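Protein phosphatase 2C (Toxoplasma gondii, PDB 3D8K) probably removes phosphate from phosphoserine and phosphothreonine residues of proteins, as a manganese-dependent serine/threonine phosphatase of the PP2C family. Local coordinates at residues 67-70 with 71-74. Numbering follows the deposited sequence.
Sequences AQNV and MNYL
The ring of Tyr73 meets the turn before it at an edge: the carbonyl oxygen of Asn69 lies in the plane of the ring, beside the CD1-CE1 edge, 3.4 Å from CE1, so the oxygen faces ring hydrogens and not the pi cloud. Tyr73 CG stands anti to its carbonyl carbon (chi1 -64°), which leans the ring back along the helix, that edge beside the Asn69 carbonyl. The other flat groups, the amides of Asn69 and Asn72, cross with their planes 55° apart; their nearest side-chain atoms are the two oxygens, OD1 to OD1 at 3.8 Å, two acceptors that do not bond each other. The Asn69 amide is held from the preceding turn, where ND2 hydrogen-bonds to Trp65 O.

The backbone illustrates how a helix bridges a kink, for the amides of Met71 and Asn72 lack the usual i to i+4 bond. Asn72 N instead makes an i to i+3 hydrogen bond to Asn69 O, bent (135° at the hydrogen), 3.2 Å long and arriving well above the carbonyl plane. Regular i to i+4 pairing is present at Leu74 N, which reaches Val70 O in a nearly straight 2.8 Å bond.

On the buried side Val70 spreads its two methyls between neighbours. CG1 packs against CE of the selenomethionine at Met71 (3.5 Å), whose chain folds so that its end methyl lies beside Val70, while CG2 meets Leu74 CD2.

This last part of helix 61-74 is thus wedged between a strand and a helix: Met71 and Leu74 rest on Val50 of strand 48-55, whereas Val70 and Tyr73 pack on Met92 of helix 82-97, where the tyrosine hydroxyl hydrogen-bonds to Asp95 OD1.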
ATOM      1  N   ALA C  67      14.841 -25.798  -6.098  1.00 23.35           N
ATOM      2  CA  ALA C  67      15.153 -24.379  -6.098  1.00 24.38           C
ATOM      3  C   ALA C  67      13.994 -23.508  -6.579  1.00 25.29           C
ATOM      4  O   ALA C  67      13.896 -22.346  -6.181  1.00 25.92           O
ATOM      5  CB  ALA C  67      16.398 -24.115  -6.936  1.00 24.85           C
ATOM      6  N   GLN C  68      13.117 -24.053  -7.419  1.00 25.45           N
ATOM      7  CA  GLN C  68      11.985 -23.269  -7.901  1.00 25.62           C
ATOM      8  C   GLN C  68      10.643 -23.618  -7.244  1.00 24.62           C
ATOM      9  O   GLN C  68       9.615 -23.034  -7.572  1.00 23.93           O
ATOM     10  CB  GLN C  68      11.884 -23.368  -9.425  1.00 27.64           C
ATOM     11  CG  GLN C  68      11.681 -24.766  -9.982  1.00 32.16           C
ATOM     12  CD  GLN C  68      12.332 -24.936 -11.354  1.00 34.94           C
ATOM     13  OE1 GLN C  68      12.217 -25.993 -11.987  1.00 35.92           O
ATOM     14  NE2 GLN C  68      13.033 -23.896 -11.812  1.00 34.64           N
ATOM     15  N   ASN C  69      10.658 -24.547  -6.295  1.00 24.45           N
ATOM     16  CA  ASN C  69       9.440 -24.945  -5.598  1.00 24.75           C
ATOM     17  C   ASN C  69       9.540 -24.778  -4.091  1.00 25.54           C
ATOM     18  O   ASN C  69       8.546 -24.908  -3.385  1.00 25.01           O
ATOM     19  CB  ASN C  69       9.110 -26.409  -5.892  1.00 25.61           C
ATOM     20  CG  ASN C  69       8.518 -26.609  -7.265  1.00 28.77           C
ATOM     21  OD1 ASN C  69       7.432 -26.114  -7.560  1.00 28.67           O
ATOM     22  ND2 ASN C  69       9.232 -27.334  -8.121  1.00 31.27           N
ATOM     23  N   VAL C  70      10.734 -24.487  -3.589  1.00 26.75           N
ATOM     24  CA  VAL C  70      10.905 -24.377  -2.151  1.00 27.88           C
ATOM     25  C   VAL C  70      10.180 -23.226  -1.444  1.00 29.36           C
ATOM     26  O   VAL C  70       9.622 -23.416  -0.353  1.00 29.82           O
ATOM     27  CB  VAL C  70      12.400 -24.364  -1.771  1.00 26.47           C
ATOM     28  CG1 VAL C  70      13.060 -23.074  -2.219  1.00 26.47           C
ATOM     29  CG2 VAL C  70      12.530 -24.577  -0.276  1.00 24.76           C
HETATM   30  N   MSE C  71      10.178 -22.041  -2.047  1.00 30.07           N
HETATM   31  CA  MSE C  71       9.495 -20.910  -1.434  1.00 31.22           C
HETATM   32  C   MSE C  71       7.971 -21.160  -1.380  1.00 30.91           C
HETATM   33  O   MSE C  71       7.250 -20.515  -0.603  1.00 29.94           O
HETATM   34  CB  MSE C  71       9.830 -19.630  -2.197  1.00 33.63           C
HETATM   35  CG  MSE C  71      11.306 -19.242  -2.132  1.00 39.27           C
HETATM   36 SE   MSE C  71      11.909 -18.817  -0.305  1.00 48.97          SE
HETATM   37  CE  MSE C  71      13.290 -20.197  -0.225  1.00 45.18           C
ATOM     38  N   ASN C  72       7.486 -22.105  -2.190  1.00 29.14           N
ATOM     39  CA  ASN C  72       6.063 -22.454  -2.182  1.00 27.47           C
ATOM     40  C   ASN C  72       5.782 -23.133  -0.849  1.00 26.36           C
ATOM     41  O   ASN C  72       4.819 -22.810  -0.159  1.00 27.04           O
ATOM     42  CB  ASN C  72       5.722 -23.446  -3.299  1.00 29.52           C
ATOM     43  CG  ASN C  72       5.517 -22.778  -4.644  1.00 30.26           C
ATOM     44  OD1 ASN C  72       5.464 -23.450  -5.685  1.00 28.48           O
ATOM     45  ND2 ASN C  72       5.393 -21.455  -4.634  1.00 28.19           N
ATOM     46  N   TYR C  73       6.628 -24.090  -0.497  1.00 23.13           N
ATOM     47  CA  TYR C  73       6.459 -24.805   0.744  1.00 21.90           C
ATOM     48  C   TYR C  73       6.815 -23.933   1.939  1.00 21.96           C
ATOM     49  O   TYR C  73       6.075 -23.886   2.913  1.00 19.66           O
ATOM     50  CB  TYR C  73       7.313 -26.071   0.733  1.00 22.30           C
ATOM     51  CG  TYR C  73       6.877 -27.058  -0.328  1.00 24.09           C
ATOM     52  CD1 TYR C  73       7.104 -26.800  -1.684  1.00 23.44           C
ATOM     53  CD2 TYR C  73       6.192 -28.231   0.018  1.00 24.04           C
ATOM     54  CE1 TYR C  73       6.659 -27.680  -2.666  1.00 22.57           C
ATOM     55  CE2 TYR C  73       5.744 -29.117  -0.960  1.00 22.69           C
ATOM     56  CZ  TYR C  73       5.982 -28.832  -2.296  1.00 22.53           C
ATOM     57  OH  TYR C  73       5.552 -29.700  -3.265  1.00 23.61           O
ATOM     58  N   LEU C  74       7.941 -23.233   1.861  1.00 23.28           N
ATOM     59  CA  LEU C  74       8.366 -22.371   2.963  1.00 23.85           C
ATOM     60  C   LEU C  74       7.292 -21.379   3.440  1.00 24.10           C
ATOM     61  O   LEU C  74       7.216 -21.062   4.632  1.00 23.95           O
ATOM     62  CB  LEU C  74       9.663 -21.646   2.586  1.00 22.45           C
ATOM     63  CG  LEU C  74      10.930 -22.276   3.191  1.00 23.27           C
ATOM     64  CD1 LEU C  74      10.719 -23.760   3.450  1.00 20.64           C
ATOM     65  CD2 LEU C  74      12.114 -22.043   2.270  1.00 20.80           C
TER